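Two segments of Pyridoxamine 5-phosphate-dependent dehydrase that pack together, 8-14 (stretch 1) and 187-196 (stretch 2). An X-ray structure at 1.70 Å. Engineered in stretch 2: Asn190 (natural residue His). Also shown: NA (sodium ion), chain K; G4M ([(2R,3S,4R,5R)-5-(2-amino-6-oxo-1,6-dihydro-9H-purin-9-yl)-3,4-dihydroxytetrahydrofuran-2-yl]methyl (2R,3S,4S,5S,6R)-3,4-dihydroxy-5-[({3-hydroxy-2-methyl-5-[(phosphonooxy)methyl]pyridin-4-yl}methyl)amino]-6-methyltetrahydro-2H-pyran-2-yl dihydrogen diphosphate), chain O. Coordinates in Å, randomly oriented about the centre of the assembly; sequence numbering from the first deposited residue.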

ATOM      1  N   LEU B   8     -13.293  22.283   3.481  1.00 10.95           N
ATOM      2  CA  LEU B   8     -13.456  21.021   4.179  1.00 13.16           C
ATOM      3  C   LEU B   8     -12.511  20.705   5.350  1.00 24.90           C
ATOM      4  O   LEU B   8     -12.924  20.073   6.299  1.00  9.03           O
ATOM      5  CB  LEU B   8     -13.426  19.868   3.163  1.00  9.69           C
ATOM      6  CG  LEU B   8     -14.520  18.818   3.291  1.00 28.79           C
ATOM      7  CD1 LEU B   8     -15.800  19.307   2.634  1.00  8.27           C
ATOM      8  CD2 LEU B   8     -13.969  17.512   2.676  1.00 35.34           C
ATOM      9  N   ALA B   9     -11.226  21.019   5.276  1.00 14.47           N
ATOM     10  CA  ALA B   9     -10.320  20.666   6.376  1.00 11.42           C
ATOM     11  C   ALA B   9      -9.300  21.782   6.514  1.00 33.94           C
ATOM     12  O   ALA B   9      -9.179  22.614   5.624  1.00 14.34           O
ATOM     13  CB  ALA B   9      -9.601  19.335   6.046  1.00 14.00           C
ATOM     14  N   SER B  10      -8.601  21.807   7.643  1.00 14.50           N
ATOM     15  CA  SER B  10      -7.544  22.779   7.895  1.00 14.05           C
ATOM     16  C   SER B  10      -6.401  22.030   8.591  1.00 23.46           C
ATOM     17  O   SER B  10      -6.496  20.821   8.856  1.00 18.87           O
ATOM     18  CB  SER B  10      -8.062  23.993   8.676  1.00 17.31           C
ATOM     19  OG  SER B  10      -8.763  23.628   9.863  1.00 20.73           O
ATOM     20  N   SER B  11      -5.274  22.699   8.790  1.00 17.10           N
ATOM     21  CA  SER B  11      -4.136  22.028   9.439  1.00 17.98           C
ATOM     22  C   SER B  11      -4.452  21.725  10.905  1.00 13.52           C
ATOM     23  O   SER B  11      -5.018  22.584  11.604  1.00 17.55           O
ATOM     24  CB  SER B  11      -2.878  22.908   9.367  1.00 18.24           C
ATOM     25  OG  SER B  11      -1.767  22.260   9.961  1.00 11.70           O
ATOM     26  N   THR B  12      -4.034  20.548  11.381  1.00 10.97           N
ATOM     27  CA  THR B  12      -4.206  20.156  12.784  1.00 19.34           C
ATOM     28  C   THR B  12      -2.837  20.163  13.473  1.00  4.05           C
ATOM     29  O   THR B  12      -2.708  19.742  14.614  1.00 14.96           O
ATOM     30  CB  THR B  12      -4.718  18.721  12.872  1.00 10.36           C
ATOM     31  OG1 THR B  12      -3.791  17.880  12.170  1.00 12.56           O
ATOM     32  CG2 THR B  12      -6.046  18.649  12.219  1.00  7.94           C
ATOM     33  N   TRP B  13      -1.814  20.663  12.772  1.00  7.11           N
ATOM     34  CA  TRP B  13      -0.469  20.689  13.292  1.00 11.60           C
ATOM     35  C   TRP B  13      -0.060  22.042  13.829  1.00 22.34           C
ATOM     36  O   TRP B  13      -0.523  23.103  13.368  1.00 15.55           O
ATOM     37  CB  TRP B  13       0.547  20.412  12.191  1.00 15.59           C
ATOM     38  CG  TRP B  13       0.501  19.059  11.560  1.00  7.37           C
ATOM     39  CD1 TRP B  13      -0.325  18.028  11.864  1.00 14.98           C
ATOM     40  CD2 TRP B  13       1.427  18.564  10.593  1.00  6.89           C
ATOM     41  NE1 TRP B  13       0.002  16.919  11.108  1.00 14.40           N
ATOM     42  CE2 TRP B  13       1.062  17.240  10.297  1.00  6.36           C
ATOM     43  CE3 TRP B  13       2.531  19.125   9.930  1.00  9.53           C
ATOM     44  CZ2 TRP B  13       1.707  16.491   9.296  1.00  2.93           C
ATOM     45  CZ3 TRP B  13       3.201  18.371   8.971  1.00 11.63           C
ATOM     46  CH2 TRP B  13       2.773  17.063   8.653  1.00 12.37           C
ATOM     47  N   ASP B  14       0.865  21.966  14.779  1.00 26.89           N
ATOM     48  CA  ASP B  14       1.531  23.123  15.352  1.00 33.91           C
ATOM     49  C   ASP B  14       3.009  22.855  15.409  1.00 34.10           C
ATOM     50  O   ASP B  14       3.519  21.923  14.774  1.00 22.98           O
ATOM     51  CB  ASP B  14       0.939  23.726  16.653  1.00 19.28           C
ATOM     52  CG  ASP B  14       0.996  22.816  17.865  1.00 16.77           C
ATOM     53  OD1 ASP B  14       1.689  21.775  17.848  1.00 24.94           O
ATOM     54  OD2 ASP B  14       0.302  23.131  18.869  1.00 33.40           O
ATOM     55  N   PHE B 187      -5.427  10.406   7.476  1.00  7.91           N
ATOM     56  CA  PHE B 187      -5.227  11.270   6.301  1.00  9.83           C
ATOM     57  C   PHE B 187      -5.422  12.743   6.712  1.00 12.16           C
ATOM     58  O   PHE B 187      -6.026  13.012   7.741  1.00 10.80           O
ATOM     59  CB  PHE B 187      -6.157  10.910   5.124  1.00  4.83           C
ATOM     60  CG  PHE B 187      -5.981  11.819   3.928  1.00 11.54           C
ATOM     61  CD1 PHE B 187      -4.768  11.861   3.262  1.00  9.74           C
ATOM     62  CD2 PHE B 187      -6.994  12.697   3.534  1.00  6.16           C
ATOM     63  CE1 PHE B 187      -4.575  12.739   2.215  1.00 16.86           C
ATOM     64  CE2 PHE B 187      -6.823  13.560   2.446  1.00  1.93           C
ATOM     65  CZ  PHE B 187      -5.599  13.582   1.811  1.00  8.94           C
ATOM     66  N   TYR B 188      -4.893  13.683   5.918  1.00  7.88           N
ATOM     67  CA  TYR B 188      -4.998  15.131   6.202  1.00  3.27           C
ATOM     68  C   TYR B 188      -6.369  15.635   6.597  1.00 11.73           C
ATOM     69  O   TYR B 188      -6.499  16.423   7.514  1.00 16.85           O
ATOM     70  CB  TYR B 188      -4.619  15.898   4.943  1.00 13.41           C
ATOM     71  CG  TYR B 188      -4.664  17.391   5.125  1.00 25.89           C
ATOM     72  CD1 TYR B 188      -3.586  18.060   5.687  1.00 11.08           C
ATOM     73  CD2 TYR B 188      -5.780  18.134   4.740  1.00 15.92           C
ATOM     74  CE1 TYR B 188      -3.607  19.444   5.830  1.00  8.30           C
ATOM     75  CE2 TYR B 188      -5.813  19.529   4.903  1.00 15.50           C
ATOM     76  CZ  TYR B 188      -4.713  20.161   5.430  1.00  8.82           C
ATOM     77  OH  TYR B 188      -4.726  21.504   5.700  1.00 15.11           O
ATOM     78  N   SER B 189      -7.400  15.244   5.865  1.00  9.54           N
ATOM     79  CA  SER B 189      -8.731  15.780   6.136  1.00 10.89           C
ATOM     80  C   SER B 189      -9.502  15.054   7.232  1.00 21.35           C
ATOM     81  O   SER B 189     -10.708  15.251   7.389  1.00 13.50           O
ATOM     82  CB  SER B 189      -9.561  15.813   4.845  1.00 24.01           C
ATOM     83  OG  SER B 189      -9.644  14.529   4.243  1.00 20.40           O
ATOM     84  N   ASN B 190      -8.788  14.244   8.025  1.00 26.16           N
ATOM     85  CA  ASN B 190      -9.396  13.401   9.040  1.00  5.38           C
ATOM     86  C   ASN B 190      -9.267  13.959  10.456  1.00  8.09           C
ATOM     87  O   ASN B 190      -8.872  15.071  10.636  1.00 10.09           O
ATOM     88  CB  ASN B 190      -8.783  12.015   8.968  1.00  9.75           C
ATOM     89  CG  ASN B 190      -9.798  10.967   9.068  1.00 38.98           C
ATOM     90  OD1 ASN B 190     -10.816  11.158   9.722  1.00 99.89           O
ATOM     91  ND2 ASN B 190      -9.575   9.863   8.394  1.00 38.57           N
ATOM     92  N   HIS B 191      -9.663  13.160  11.452  1.00 18.14           N
ATOM     93  CA  HIS B 191      -9.599  13.595  12.843  1.00  8.89           C
ATOM     94  C   HIS B 191      -8.194  13.983  13.270  1.00 17.80           C
ATOM     95  O   HIS B 191      -8.012  14.937  13.989  1.00 15.69           O
ATOM     96  CB  HIS B 191     -10.201  12.543  13.782  1.00 20.23           C
ATOM     97  CG  HIS B 191     -11.683  12.522  13.702  1.00 17.15           C
ATOM     98  ND1 HIS B 191     -12.366  11.719  12.806  1.00 14.50           N
ATOM     99  CD2 HIS B 191     -12.607  13.329  14.271  1.00 10.81           C
ATOM    100  CE1 HIS B 191     -13.662  11.976  12.901  1.00 12.22           C
ATOM    101  NE2 HIS B 191     -13.829  12.976  13.751  1.00 12.45           N
ATOM    102  N   ILE B 192      -7.217  13.194  12.865  1.00 10.94           N
ATOM    103  CA  ILE B 192      -5.792  13.483  13.114  1.00 13.51           C
ATOM    104  C   ILE B 192      -5.116  13.290  11.763  1.00 23.70           C
ATOM    105  O   ILE B 192      -5.680  12.624  10.882  1.00  5.86           O
ATOM    106  CB  ILE B 192      -5.116  12.585  14.202  1.00 10.47           C
ATOM    107  CG1 ILE B 192      -5.022  11.113  13.774  1.00  5.68           C
ATOM    108  CG2 ILE B 192      -5.818  12.783  15.515  1.00 10.16           C
ATOM    109  CD1 ILE B 192      -4.131  10.245  14.727  1.00  4.64           C
ATOM    110  N   ALA B 193      -3.921  13.858  11.586  1.00 11.00           N
ATOM    111  CA  ALA B 193      -3.280  13.772  10.282  1.00  9.48           C
ATOM    112  C   ALA B 193      -1.786  13.547  10.342  1.00 13.35           C
ATOM    113  O   ALA B 193      -1.085  14.255  11.027  1.00  8.88           O
ATOM    114  CB  ALA B 193      -3.605  15.044   9.508  1.00  5.28           C
ATOM    115  N   THR B 194      -1.290  12.535   9.632  1.00  8.13           N
ATOM    116  CA  THR B 194       0.125  12.198   9.646  1.00  7.79           C
ATOM    117  C   THR B 194       0.592  12.152   8.185  1.00  9.87           C
ATOM    118  O   THR B 194       1.411  11.325   7.801  1.00 11.30           O
ATOM    119  CB  THR B 194       0.301  10.800  10.279  1.00 15.52           C
ATOM    120  OG1 THR B 194      -0.447   9.834   9.519  1.00  8.56           O
ATOM    121  CG2 THR B 194      -0.249  10.804  11.668  1.00  5.15           C
ATOM    122  N   MET B 195       0.055  13.050   7.376  1.00  7.10           N
ATOM    123  CA  MET B 195       0.313  13.091   5.930  1.00  9.23           C
ATOM    124  C   MET B 195      -0.568  12.012   5.266  1.00 27.26           C
ATOM    125  O   MET B 195      -1.516  12.357   4.577  1.00  5.48           O
ATOM    126  CB  MET B 195       1.822  12.991   5.604  1.00  3.66           C
ATOM    127  CG  MET B 195       2.600  14.056   6.349  1.00 10.84           C
ATOM    128  SD  MET B 195       4.308  14.225   5.778  1.00 11.30           S
ATOM    129  CE  MET B 195       5.023  12.913   6.595  1.00 11.15           C
ATOM    130  N   GLU B 196      -0.272  10.726   5.473  1.00  5.82           N
ATOM    131  CA  GLU B 196      -1.143   9.634   5.079  1.00  5.57           C
ATOM    132  C   GLU B 196      -0.932   8.717   6.289  1.00 15.04           C
ATOM    133  O   GLU B 196       0.088   8.849   6.989  1.00  6.51           O
ATOM    134  CB  GLU B 196      -0.656   8.923   3.799  1.00 11.75           C
ATOM    135  CG  GLU B 196      -0.847   9.723   2.516  1.00 16.40           C
ATOM    136  CD  GLU B 196      -2.102   9.408   1.735  1.00 15.73           C
ATOM    137  OE1 GLU B 196      -3.010   8.671   2.191  1.00  9.59           O
ATOM    138  OE2 GLU B 196      -2.193   9.947   0.635  1.00 14.88           O
TER
HETATM  139 NA    NA K 666     -12.886  18.292   7.980  1.00 17.75          NA
HETATM  140  OP3 G4M O 500      -7.924   7.848   2.906  1.00  7.62           O
HETATM  141  PL  G4M O 500      -7.483   6.519   3.649  1.00 10.56           P
HETATM  142  OP1 G4M O 500      -6.793   5.439   2.654  1.00  6.35           O
HETATM  143  OP2 G4M O 500      -6.448   6.896   4.819  1.00  3.48           O
HETATM  144  OP4 G4M O 500      -8.779   5.889   4.409  1.00  8.31           O
HETATM  145  C5B G4M O 500      -9.584   5.272   3.445  1.00  5.88           C
HETATM  146  C5L G4M O 500     -10.957   5.207   3.996  1.00  5.70           C
HETATM  147  C6L G4M O 500     -11.447   3.990   4.451  1.00 17.07           C
HETATM  148  N1L G4M O 500     -12.684   3.907   4.885  1.00 14.36           N
HETATM  149  C2L G4M O 500     -13.509   4.931   4.923  1.00 10.40           C
HETATM  150  C2A G4M O 500     -14.936   4.744   5.384  1.00  7.59           C
HETATM  151  C3L G4M O 500     -13.105   6.204   4.531  1.00 14.71           C
HETATM  152  O3L G4M O 500     -14.020   7.198   4.528  1.00  8.76           O
HETATM  153  C4L G4M O 500     -11.756   6.356   4.076  1.00 10.48           C
HETATM  154  C4A G4M O 500     -11.258   7.591   3.638  1.00  7.30           C
HETATM  155  N4A G4M O 500     -12.059   8.612   3.560  1.00 12.08           N
HETATM  156  C4G G4M O 500     -11.522   9.881   3.221  1.00  9.47           C
HETATM  157  C5G G4M O 500     -12.510  10.713   2.437  1.00 25.21           C
HETATM  158  C6G G4M O 500     -13.867  10.745   3.141  1.00  8.42           C
HETATM  159  O5G G4M O 500     -11.937  12.012   2.535  1.00 12.38           O
HETATM  160  C3G G4M O 500     -10.259   9.753   2.352  1.00 15.33           C
HETATM  161  O3G G4M O 500      -9.138  10.037   3.181  1.00 21.39           O
HETATM  162  C2G G4M O 500     -10.301  10.812   1.212  1.00  5.78           C
HETATM  163  O2G G4M O 500      -9.017  10.994   0.608  1.00 18.11           O
HETATM  164  C1G G4M O 500     -10.768  12.148   1.739  1.00 12.17           C
HETATM  165  O1G G4M O 500     -11.225  12.870   0.604  1.00 10.75           O
HETATM  166  P2  G4M O 500     -10.950  14.435   0.520  1.00 15.44           P
HETATM  167  O3P G4M O 500     -11.361  15.142   1.915  1.00 18.10           O
HETATM  168  O4P G4M O 500     -11.961  15.045  -0.591  1.00 17.39           O
HETATM  169  OPP G4M O 500      -9.375  14.505   0.180  1.00 22.70           O
HETATM  170  P   G4M O 500      -8.878  15.974  -0.245  1.00 14.00           P
HETATM  171  O1P G4M O 500      -9.635  16.753  -1.443  1.00 13.86           O
HETATM  172  O2P G4M O 500      -7.390  15.628  -0.694  1.00 14.27           O
HETATM  173  O5' G4M O 500      -8.623  16.837   1.054  1.00  9.42           O
HETATM  174  C5' G4M O 500      -9.773  17.575   1.412  1.00 17.78           C
HETATM  175  C4' G4M O 500      -9.340  19.019   1.610  1.00 17.18           C
HETATM  176  O4' G4M O 500      -8.067  19.051   2.322  1.00 31.59           O
HETATM  177  C3' G4M O 500      -9.086  19.688   0.239  1.00 99.89           C
HETATM  178  O3' G4M O 500      -9.415  21.060   0.396  1.00 29.71           O
HETATM  179  C2' G4M O 500      -7.572  19.478   0.017  1.00 25.45           C
HETATM  180  O2' G4M O 500      -7.072  20.559  -0.780  1.00 19.36           O
HETATM  181  C1' G4M O 500      -7.074  19.633   1.447  1.00 18.28           C
HETATM  182  N9  G4M O 500      -5.776  18.977   1.641  1.00 29.26           N
HETATM  183  C8  G4M O 500      -5.543  17.641   1.571  1.00 19.11           C
HETATM  184  N7  G4M O 500      -4.270  17.435   1.845  1.00 16.21           N
HETATM  185  C4  G4M O 500      -4.613  19.617   1.990  1.00 33.76           C
HETATM  186  C5  G4M O 500      -3.625  18.614   2.125  1.00 10.62           C
HETATM  187  C6  G4M O 500      -2.288  18.998   2.506  1.00  8.90           C
HETATM  188  O6  G4M O 500      -1.376  18.200   2.655  1.00 17.18           O
HETATM  189  N3  G4M O 500      -4.294  20.898   2.194  1.00 34.97           N
HETATM  190  C2  G4M O 500      -3.057  21.234   2.524  1.00 22.06           C
HETATM  191  N1  G4M O 500      -2.052  20.315   2.685  1.00 19.96           N
HETATM  192  N2  G4M O 500      -2.756  22.548   2.707  1.00  7.92           N
HETATM  193  O   HOH W   1      -5.214  18.516   8.792  1.00 10.02           O
HETATM  194  O   HOH W   2     -12.899  15.979   9.025  1.00 11.82           O
HETATM  195  O   HOH W   3     -12.637  16.371   5.862  1.00 22.66           O
HETATM  196  O   HOH W   4     -15.032  17.488   7.211  1.00 12.06           O
HETATM  197  O   HOH W   5     -10.815  18.357   9.012  1.00 15.07           O

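This is a small contact between two loop segments, burying 409 Å² in total, in which a few apolar touches are pinned by one direct hydrogen bond and supplemented by water and sodium bridges. Neither stretch forms a regular helix or strand, and no backbone-to-backbone hydrogen bond crosses between them; the direct contacts mostly involve side chains.

The hydrogen bond runs from Trp13 NE1 to Ala193 O at 2.9 Å, with an N-H...O angle of 170°, close to linear. The carbonyl lies near the plane of the indole, where an N-H donor must be met. Farther along the same ring edge, Trp13 CH2 lies 3.8 Å from Met195 CG, an apolar contact. Within its own stretch, Trp13 N donates to Ser11 OG (3.2 Å, 161°), tying the backbone N of Trp13 to the side chain two residues earlier.

At the other end, Ala9 points toward stretch 2, and its CB comes 3.7 Å from Ser189 CA and 4.0 Å from Tyr188 CE2. The CA atoms come nearest here, Ala9 CA and Ser189 CA being 5.1 Å apart. Tyr188 and Ser189 occupy the middle of a type I turn, closed by Asn190 N to Phe187 O at 3.0 Å; Asn190 is an engineered residue. Tyr188 OH approaches Ser11 N to 3.4 Å, but the poor angle excludes a hydrogen bond. One face of the Tyr188 ring is covered by the ligand G4M, with Tyr188 CE2 3.2 Å from G4M C4.

Water and a sodium ion complete the contact. Water 1 lies 2.6 Å from Ser10 O and 2.8 Å from Tyr188 O, placed to bridge the two carbonyls. Sodium binds Leu8 O at 2.5 Å, and two of its water ligands, waters 2 and 3, donate to Ser189 O at 2.8 and 2.7 Å from their oxygens, linking the stretches through the ion.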